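Local structure of alpha-amylase (Eubacterium rectale DSM 17629, 6AZ5) at residues 21-35 against 62-76. The protein probably binds starch-type alpha-glucans as a family 41 carbohydrate-binding module of a surface-anchored gut bacterial amylase. Sequence-based numbering, arbitrary orientation.
Sequences GKVDLWMWNAGLDGS and NVGKTVGLKARYDNT
Asp24, with its carboxylate lodged between backbone N and carbonyl carbon (chi1 64°), meets Arg72, whose chain bends at chi3 (-51°) to lay the guanidinium alongside it. Arginine grips the carboxylate side-on: Arg72 NE reaches the syn lone pair of Asp24 OD1 at 2.9 Å, and Arg72 NH2 reaches Asp24 OD2 at 2.8 Å, with the two planes only 20° apart. Asp24 OD2 also accepts from Ser35 OG and Asn75 ND2, which approach from opposite sides of the carboxylate plane. Trp26 CE3 lies over the centre of one guanidinium face, 3.5 Å from Arg72 CZ, and Trp79 adds a cation-pi contact to the same arginine.

Asp24, Trp26 and Arg72 lie, with Trp28 and Lys70, on one face of the antiparallel pairing of strands 24-29 and 66-72, part of the beta-sandwich expected of a family 41 module. Its hydrogen-bonded pairs are Asp24 with Arg72, Trp26 with Lys70 and Trp28 with Gly68. Trp28 folds its indole back over the neighbouring strand, so that Gly68 CA sits over the face of its six-membered ring, 3.7 Å from the centroid, in a CH-pi contact. Lys70 CE comes to 3.9 Å from Trp28 CH2, while its NZ pairs with Asp87.

The other face is apolar: Leu25 CD1 meets Leu69 CD1 at 3.9 Å, Met27 CE touches Val67 CG1 at 3.7 Å, and Ile7 and Ile56 continue this layer. With three donors converging on Asp24 OD2 and both carboxylate oxygens engaged by Arg72, the buried aspartate is probably kept ionised and its rotation fixed.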
ATOM      1  N   GLY A  21      -5.160  11.704   2.129  1.00 29.77           N
ATOM      2  CA  GLY A  21      -4.494  12.673   1.275  1.00 23.12           C
ATOM      3  C   GLY A  21      -3.068  12.937   1.716  1.00 25.73           C
ATOM      4  O   GLY A  21      -2.247  13.452   0.949  1.00 22.21           O
ATOM      5  N   LYS A  22      -2.767  12.568   2.957  1.00 20.46           N
ATOM      6  CA  LYS A  22      -1.434  12.767   3.507  1.00 24.12           C
ATOM      7  C   LYS A  22      -0.654  11.452   3.590  1.00 21.32           C
ATOM      8  O   LYS A  22       0.574  11.453   3.600  1.00 23.32           O
ATOM      9  CB  LYS A  22      -1.530  13.426   4.886  1.00 26.86           C
ATOM     10  CG  LYS A  22      -2.468  14.628   4.903  1.00 32.57           C
ATOM     11  CD  LYS A  22      -2.384  15.432   6.192  1.00 36.85           C
ATOM     12  CE  LYS A  22      -3.369  16.593   6.155  1.00 42.57           C
ATOM     13  NZ  LYS A  22      -3.154  17.562   7.259  1.00 47.88           N
ATOM     14  N   VAL A  23      -1.366  10.333   3.652  1.00 23.94           N
ATOM     15  CA  VAL A  23      -0.714   9.022   3.700  1.00 18.94           C
ATOM     16  C   VAL A  23      -0.422   8.536   2.285  1.00 19.29           C
ATOM     17  O   VAL A  23      -1.321   8.510   1.440  1.00 20.59           O
ATOM     18  CB  VAL A  23      -1.587   7.974   4.419  1.00 22.27           C
ATOM     19  CG1 VAL A  23      -0.819   6.676   4.612  1.00 18.55           C
ATOM     20  CG2 VAL A  23      -2.079   8.509   5.749  1.00 23.60           C
ATOM     21  N   ASP A  24       0.827   8.168   2.013  1.00 17.70           N
ATOM     22  CA  ASP A  24       1.146   7.571   0.719  1.00 17.94           C
ATOM     23  C   ASP A  24       2.096   6.382   0.836  1.00 17.09           C
ATOM     24  O   ASP A  24       2.414   5.915   1.933  1.00 14.73           O
ATOM     25  CB  ASP A  24       1.722   8.621  -0.256  1.00 16.77           C
ATOM     26  CG  ASP A  24       3.058   9.218   0.198  1.00 24.49           C
ATOM     27  OD1 ASP A  24       3.857   8.533   0.871  1.00 25.50           O
ATOM     28  OD2 ASP A  24       3.324  10.392  -0.148  1.00 24.76           O
ATOM     29  N   LEU A  25       2.511   5.889  -0.323  1.00 11.91           N
ATOM     30  CA  LEU A  25       3.534   4.869  -0.429  1.00 15.78           C
ATOM     31  C   LEU A  25       4.670   5.427  -1.263  1.00 14.86           C
ATOM     32  O   LEU A  25       4.434   5.992  -2.329  1.00 13.25           O
ATOM     33  CB  LEU A  25       2.997   3.596  -1.086  1.00 13.63           C
ATOM     34  CG  LEU A  25       1.798   2.870  -0.494  1.00 11.69           C
ATOM     35  CD1 LEU A  25       1.421   1.690  -1.390  1.00 11.89           C
ATOM     36  CD2 LEU A  25       2.096   2.410   0.938  1.00 13.30           C
ATOM     37  N   TRP A  26       5.895   5.274  -0.778  1.00 15.68           N
ATOM     38  CA  TRP A  26       7.061   5.553  -1.595  1.00 15.13           C
ATOM     39  C   TRP A  26       7.499   4.247  -2.242  1.00 17.08           C
ATOM     40  O   TRP A  26       7.868   3.303  -1.550  1.00 14.49           O
ATOM     41  CB  TRP A  26       8.190   6.151  -0.761  1.00 13.20           C
ATOM     42  CG  TRP A  26       9.282   6.721  -1.590  1.00 19.78           C
ATOM     43  CD1 TRP A  26      10.451   6.114  -1.940  1.00 19.37           C
ATOM     44  CD2 TRP A  26       9.306   8.021  -2.190  1.00 22.57           C
ATOM     45  NE1 TRP A  26      11.207   6.959  -2.716  1.00 22.30           N
ATOM     46  CE2 TRP A  26      10.524   8.138  -2.882  1.00 23.04           C
ATOM     47  CE3 TRP A  26       8.415   9.101  -2.205  1.00 24.55           C
ATOM     48  CZ2 TRP A  26      10.875   9.287  -3.588  1.00 25.57           C
ATOM     49  CZ3 TRP A  26       8.766  10.241  -2.898  1.00 24.37           C
ATOM     50  CH2 TRP A  26       9.985  10.325  -3.582  1.00 24.44           C
ATOM     51  N   MET A  27       7.447   4.179  -3.566  1.00 17.75           N
ATOM     52  CA  MET A  27       7.688   2.909  -4.239  1.00 14.19           C
ATOM     53  C   MET A  27       8.798   3.006  -5.271  1.00 14.21           C
ATOM     54  O   MET A  27       9.044   4.078  -5.828  1.00 18.55           O
ATOM     55  CB  MET A  27       6.396   2.413  -4.893  1.00 14.16           C
ATOM     56  CG  MET A  27       5.188   2.474  -3.980  1.00 11.48           C
ATOM     57  SD  MET A  27       3.679   1.879  -4.776  1.00 17.50           S
ATOM     58  CE  MET A  27       3.927   0.106  -4.687  1.00  9.91           C
ATOM     59  N   TRP A  28       9.476   1.885  -5.503  1.00 13.65           N
ATOM     60  CA  TRP A  28      10.534   1.813  -6.506  1.00 15.15           C
ATOM     61  C   TRP A  28      10.623   0.419  -7.139  1.00 17.90           C
ATOM     62  O   TRP A  28      10.044  -0.538  -6.627  1.00 21.42           O
ATOM     63  CB  TRP A  28      11.877   2.210  -5.896  1.00 17.72           C
ATOM     64  CG  TRP A  28      12.369   1.310  -4.796  1.00 18.80           C
ATOM     65  CD1 TRP A  28      13.259   0.289  -4.923  1.00 20.74           C
ATOM     66  CD2 TRP A  28      12.022   1.368  -3.403  1.00 18.24           C
ATOM     67  NE1 TRP A  28      13.483  -0.298  -3.705  1.00 20.39           N
ATOM     68  CE2 TRP A  28      12.741   0.345  -2.756  1.00 16.91           C
ATOM     69  CE3 TRP A  28      11.173   2.180  -2.648  1.00 16.80           C
ATOM     70  CZ2 TRP A  28      12.629   0.106  -1.386  1.00 21.43           C
ATOM     71  CZ3 TRP A  28      11.070   1.948  -1.288  1.00 16.55           C
ATOM     72  CH2 TRP A  28      11.791   0.916  -0.671  1.00 25.44           C
ATOM     73  N   ASN A  29      11.339   0.330  -8.259  1.00 17.15           N
ATOM     74  CA  ASN A  29      11.409  -0.869  -9.111  1.00 25.12           C
ATOM     75  C   ASN A  29      10.088  -1.236  -9.781  1.00 20.93           C
ATOM     76  O   ASN A  29       9.031  -0.722  -9.424  1.00 25.23           O
ATOM     77  CB  ASN A  29      11.922  -2.081  -8.327  1.00 24.85           C
ATOM     78  CG  ASN A  29      13.296  -1.851  -7.743  1.00 32.65           C
ATOM     79  OD1 ASN A  29      13.540  -2.155  -6.577  1.00 35.01           O
ATOM     80  ND2 ASN A  29      14.200  -1.291  -8.546  1.00 32.93           N
ATOM     81  N   ALA A  30      10.181  -2.121 -10.772  1.00 25.82           N
ATOM     82  CA  ALA A  30       9.043  -2.588 -11.561  1.00 23.77           C
ATOM     83  C   ALA A  30       8.323  -1.435 -12.250  1.00 26.22           C
ATOM     84  O   ALA A  30       7.105  -1.470 -12.427  1.00 24.48           O
ATOM     85  CB  ALA A  30       8.068  -3.383 -10.687  1.00 26.46           C
ATOM     86  N   GLY A  31       9.087  -0.420 -12.645  1.00 23.53           N
ATOM     87  CA  GLY A  31       8.542   0.727 -13.346  1.00 19.84           C
ATOM     88  C   GLY A  31       8.003   1.795 -12.413  1.00 19.30           C
ATOM     89  O   GLY A  31       7.737   2.924 -12.828  1.00 21.08           O
ATOM     90  N   LEU A  32       7.846   1.443 -11.144  1.00 18.25           N
ATOM     91  CA  LEU A  32       7.301   2.374 -10.168  1.00 18.71           C
ATOM     92  C   LEU A  32       8.346   3.376  -9.704  1.00 20.86           C
ATOM     93  O   LEU A  32       9.535   3.056  -9.625  1.00 20.94           O
ATOM     94  CB  LEU A  32       6.735   1.616  -8.971  1.00 19.21           C
ATOM     95  CG  LEU A  32       5.613   0.634  -9.317  1.00 17.18           C
ATOM     96  CD1 LEU A  32       5.262  -0.199  -8.104  1.00 21.48           C
ATOM     97  CD2 LEU A  32       4.392   1.385  -9.824  1.00 18.20           C
ATOM     98  N   ASP A  33       7.896   4.591  -9.403  1.00 20.24           N
ATOM     99  CA  ASP A  33       8.783   5.615  -8.869  1.00 25.23           C
ATOM    100  C   ASP A  33       8.043   6.697  -8.090  1.00 21.70           C
ATOM    101  O   ASP A  33       7.045   7.240  -8.557  1.00 21.71           O
ATOM    102  CB  ASP A  33       9.585   6.267  -9.993  1.00 21.07           C
ATOM    103  CG  ASP A  33      10.753   7.078  -9.468  1.00 26.64           C
ATOM    104  OD1 ASP A  33      11.497   6.544  -8.620  1.00 24.26           O
ATOM    105  OD2 ASP A  33      10.917   8.246  -9.888  1.00 25.66           O
ATOM    106  N   GLY A  34       8.548   7.004  -6.899  1.00 21.49           N
ATOM    107  CA  GLY A  34       8.038   8.110  -6.114  1.00 20.32           C
ATOM    108  C   GLY A  34       6.781   7.824  -5.318  1.00 16.85           C
ATOM    109  O   GLY A  34       6.548   6.706  -4.858  1.00 18.13           O
ATOM    110  N   SER A  35       5.961   8.856  -5.170  1.00 18.28           N
ATOM    111  CA  SER A  35       4.806   8.815  -4.283  1.00 17.97           C
ATOM    112  C   SER A  35       3.527   8.275  -4.926  1.00 17.25           C
ATOM    113  O   SER A  35       3.209   8.594  -6.074  1.00 14.10           O
ATOM    114  CB  SER A  35       4.539  10.211  -3.739  1.00 18.42           C
ATOM    115  OG  SER A  35       3.364  10.209  -2.964  1.00 19.30           O
ATOM    116  N   ASN A  62       5.907  -6.246 -16.295  1.00 26.34           N
ATOM    117  CA  ASN A  62       6.431  -6.120 -14.939  1.00 20.86           C
ATOM    118  C   ASN A  62       5.752  -7.047 -13.950  1.00 23.78           C
ATOM    119  O   ASN A  62       6.058  -7.013 -12.759  1.00 24.99           O
ATOM    120  CB  ASN A  62       6.307  -4.681 -14.442  1.00 27.41           C
ATOM    121  CG  ASN A  62       7.429  -3.797 -14.938  1.00 29.17           C
ATOM    122  OD1 ASN A  62       8.533  -4.271 -15.213  1.00 34.55           O
ATOM    123  ND2 ASN A  62       7.158  -2.502 -15.041  1.00 29.02           N
ATOM    124  N   VAL A  63       4.822  -7.861 -14.434  1.00 21.82           N
ATOM    125  CA  VAL A  63       4.240  -8.894 -13.594  1.00 22.57           C
ATOM    126  C   VAL A  63       5.342  -9.882 -13.262  1.00 20.59           C
ATOM    127  O   VAL A  63       6.074 -10.315 -14.151  1.00 22.59           O
ATOM    128  CB  VAL A  63       3.065  -9.621 -14.281  1.00 21.06           C
ATOM    129  CG1 VAL A  63       2.628 -10.817 -13.454  1.00 22.32           C
ATOM    130  CG2 VAL A  63       1.902  -8.663 -14.502  1.00 21.25           C
ATOM    131  N   GLY A  64       5.479 -10.215 -11.984  1.00 17.06           N
ATOM    132  CA  GLY A  64       6.514 -11.134 -11.552  1.00 17.28           C
ATOM    133  C   GLY A  64       7.712 -10.434 -10.944  1.00 23.66           C
ATOM    134  O   GLY A  64       8.538 -11.063 -10.286  1.00 18.66           O
ATOM    135  N   LYS A  65       7.810  -9.125 -11.163  1.00 27.41           N
ATOM    136  CA  LYS A  65       8.902  -8.336 -10.602  1.00 20.74           C
ATOM    137  C   LYS A  65       8.644  -7.986  -9.141  1.00 21.28           C
ATOM    138  O   LYS A  65       7.495  -7.910  -8.697  1.00 27.80           O
ATOM    139  CB  LYS A  65       9.112  -7.056 -11.404  1.00 20.00           C
ATOM    140  CG  LYS A  65       9.501  -7.274 -12.857  1.00 24.83           C
ATOM    141  CD  LYS A  65      10.886  -6.710 -13.138  1.00 40.72           C
ATOM    142  CE  LYS A  65      11.030  -6.287 -14.591  1.00 39.97           C
ATOM    143  NZ  LYS A  65      10.775  -7.418 -15.521  1.00 41.31           N
ATOM    144  N   THR A  66       9.714  -7.765  -8.394  1.00 20.64           N
ATOM    145  CA  THR A  66       9.590  -7.376  -6.998  1.00 20.54           C
ATOM    146  C   THR A  66       9.546  -5.854  -6.848  1.00 21.67           C
ATOM    147  O   THR A  66      10.355  -5.132  -7.429  1.00 23.32           O
ATOM    148  CB  THR A  66      10.740  -7.951  -6.163  1.00 21.75           C
ATOM    149  OG1 THR A  66      10.692  -9.381  -6.231  1.00 24.93           O
ATOM    150  CG2 THR A  66      10.627  -7.515  -4.706  1.00 21.32           C
ATOM    151  N   VAL A  67       8.578  -5.381  -6.074  1.00 24.06           N
ATOM    152  CA  VAL A  67       8.422  -3.960  -5.805  1.00 25.32           C
ATOM    153  C   VAL A  67       8.968  -3.605  -4.435  1.00 20.55           C
ATOM    154  O   VAL A  67       8.680  -4.287  -3.456  1.00 21.59           O
ATOM    155  CB  VAL A  67       6.946  -3.537  -5.871  1.00 25.20           C
ATOM    156  CG1 VAL A  67       6.760  -2.124  -5.327  1.00 16.89           C
ATOM    157  CG2 VAL A  67       6.433  -3.655  -7.291  1.00 21.02           C
ATOM    158  N   GLY A  68       9.762  -2.542  -4.369  1.00 22.88           N
ATOM    159  CA  GLY A  68      10.199  -2.004  -3.095  1.00 19.28           C
ATOM    160  C   GLY A  68       9.273  -0.877  -2.693  1.00 19.53           C
ATOM    161  O   GLY A  68       8.886  -0.071  -3.535  1.00 19.02           O
ATOM    162  N   LEU A  69       8.905  -0.815  -1.416  1.00 17.24           N
ATOM    163  CA  LEU A  69       8.026   0.246  -0.961  1.00 15.05           C
ATOM    164  C   LEU A  69       8.079   0.462   0.547  1.00 19.15           C
ATOM    165  O   LEU A  69       8.535  -0.393   1.295  1.00 15.75           O
ATOM    166  CB  LEU A  69       6.578  -0.043  -1.371  1.00 16.21           C
ATOM    167  CG  LEU A  69       5.759  -0.902  -0.404  1.00 13.84           C
ATOM    168  CD1 LEU A  69       4.292  -0.854  -0.769  1.00 15.10           C
ATOM    169  CD2 LEU A  69       6.249  -2.345  -0.376  1.00 18.02           C
ATOM    170  N   LYS A  70       7.596   1.621   0.980  1.00 17.01           N
ATOM    171  CA  LYS A  70       7.337   1.868   2.390  1.00 22.63           C
ATOM    172  C   LYS A  70       6.272   2.951   2.539  1.00 18.78           C
ATOM    173  O   LYS A  70       6.205   3.885   1.743  1.00 16.78           O
ATOM    174  CB  LYS A  70       8.625   2.262   3.117  1.00 23.07           C
ATOM    175  CG  LYS A  70       9.250   3.535   2.602  1.00 27.45           C
ATOM    176  CD  LYS A  70      10.613   3.786   3.238  1.00 40.09           C
ATOM    177  CE  LYS A  70      11.655   2.817   2.720  1.00 34.98           C
ATOM    178  NZ  LYS A  70      13.036   3.234   3.095  1.00 33.69           N
ATOM    179  N   ALA A  71       5.431   2.812   3.553  1.00 19.21           N
ATOM    180  CA  ALA A  71       4.411   3.815   3.825  1.00 21.74           C
ATOM    181  C   ALA A  71       5.035   5.106   4.370  1.00 26.23           C
ATOM    182  O   ALA A  71       6.077   5.063   5.019  1.00 26.21           O
ATOM    183  CB  ALA A  71       3.388   3.266   4.800  1.00 19.92           C
ATOM    184  N   ARG A  72       4.405   6.247   4.085  1.00 21.76           N
ATOM    185  CA  ARG A  72       4.787   7.532   4.683  1.00 20.94           C
ATOM    186  C   ARG A  72       3.549   8.176   5.293  1.00 20.92           C
ATOM    187  O   ARG A  72       2.482   8.176   4.678  1.00 24.39           O
ATOM    188  CB  ARG A  72       5.431   8.455   3.651  1.00 19.00           C
ATOM    189  CG  ARG A  72       6.685   7.887   3.027  1.00 17.48           C
ATOM    190  CD  ARG A  72       7.420   8.936   2.216  1.00 21.96           C
ATOM    191  NE  ARG A  72       6.522   9.601   1.278  1.00 23.56           N
ATOM    192  CZ  ARG A  72       6.861  10.635   0.515  1.00 27.47           C
ATOM    193  NH1 ARG A  72       8.091  11.128   0.574  1.00 31.04           N
ATOM    194  NH2 ARG A  72       5.966  11.175  -0.305  1.00 18.97           N
ATOM    195  N   TYR A  73       3.686   8.713   6.504  1.00 21.08           N
ATOM    196  CA  TYR A  73       2.522   9.049   7.329  1.00 22.13           C
ATOM    197  C   TYR A  73       1.934  10.438   7.088  1.00 23.19           C
ATOM    198  O   TYR A  73       0.742  10.663   7.316  1.00 20.83           O
ATOM    199  CB  TYR A  73       2.880   8.918   8.814  1.00 25.32           C
ATOM    200  CG  TYR A  73       3.396   7.553   9.215  1.00 30.94           C
ATOM    201  CD1 TYR A  73       2.993   6.409   8.541  1.00 27.17           C
ATOM    202  CD2 TYR A  73       4.288   7.412  10.267  1.00 36.47           C
ATOM    203  CE1 TYR A  73       3.468   5.161   8.905  1.00 40.12           C
ATOM    204  CE2 TYR A  73       4.767   6.171  10.641  1.00 34.44           C
ATOM    205  CZ  TYR A  73       4.356   5.049   9.957  1.00 41.25           C
ATOM    206  OH  TYR A  73       4.831   3.811  10.327  1.00 39.92           O
ATOM    207  N   ASP A  74       2.765  11.373   6.649  1.00 27.25           N
ATOM    208  CA  ASP A  74       2.309  12.745   6.444  1.00 26.95           C
ATOM    209  C   ASP A  74       3.151  13.394   5.358  1.00 27.39           C
ATOM    210  O   ASP A  74       4.177  14.013   5.644  1.00 30.84           O
ATOM    211  CB  ASP A  74       2.392  13.543   7.750  1.00 31.63           C
ATOM    212  CG  ASP A  74       1.629  14.863   7.688  1.00 40.46           C
ATOM    213  OD1 ASP A  74       1.270  15.309   6.579  1.00 36.56           O
ATOM    214  OD2 ASP A  74       1.394  15.461   8.761  1.00 45.12           O
ATOM    215  N   ASN A  75       2.717  13.252   4.111  1.00 24.33           N
ATOM    216  CA  ASN A  75       3.534  13.686   2.984  1.00 28.94           C
ATOM    217  C   ASN A  75       3.555  15.203   2.811  1.00 29.23           C
ATOM    218  O   ASN A  75       4.260  15.721   1.947  1.00 31.29           O
ATOM    219  CB  ASN A  75       3.067  13.015   1.689  1.00 25.92           C
ATOM    220  CG  ASN A  75       1.603  13.287   1.371  1.00 28.87           C
ATOM    221  OD1 ASN A  75       0.971  14.165   1.958  1.00 29.78           O
ATOM    222  ND2 ASN A  75       1.060  12.525   0.427  1.00 25.06           N
ATOM    223  N   THR A  76       2.783  15.909   3.633  1.00 31.68           N
ATOM    224  CA  THR A  76       2.850  17.366   3.663  1.00 36.56           C
ATOM    225  C   THR A  76       4.146  17.801   4.345  1.00 39.64           C
ATOM    226  O   THR A  76       4.546  18.963   4.256  1.00 42.07           O
ATOM    227  CB  THR A  76       1.640  17.991   4.391  1.00 30.09           C
ATOM    228  OG1 THR A  76       1.682  17.657   5.784  1.00 38.69           O
ATOM    229  CG2 THR A  76       0.326  17.496   3.788  1.00 31.59           C
TER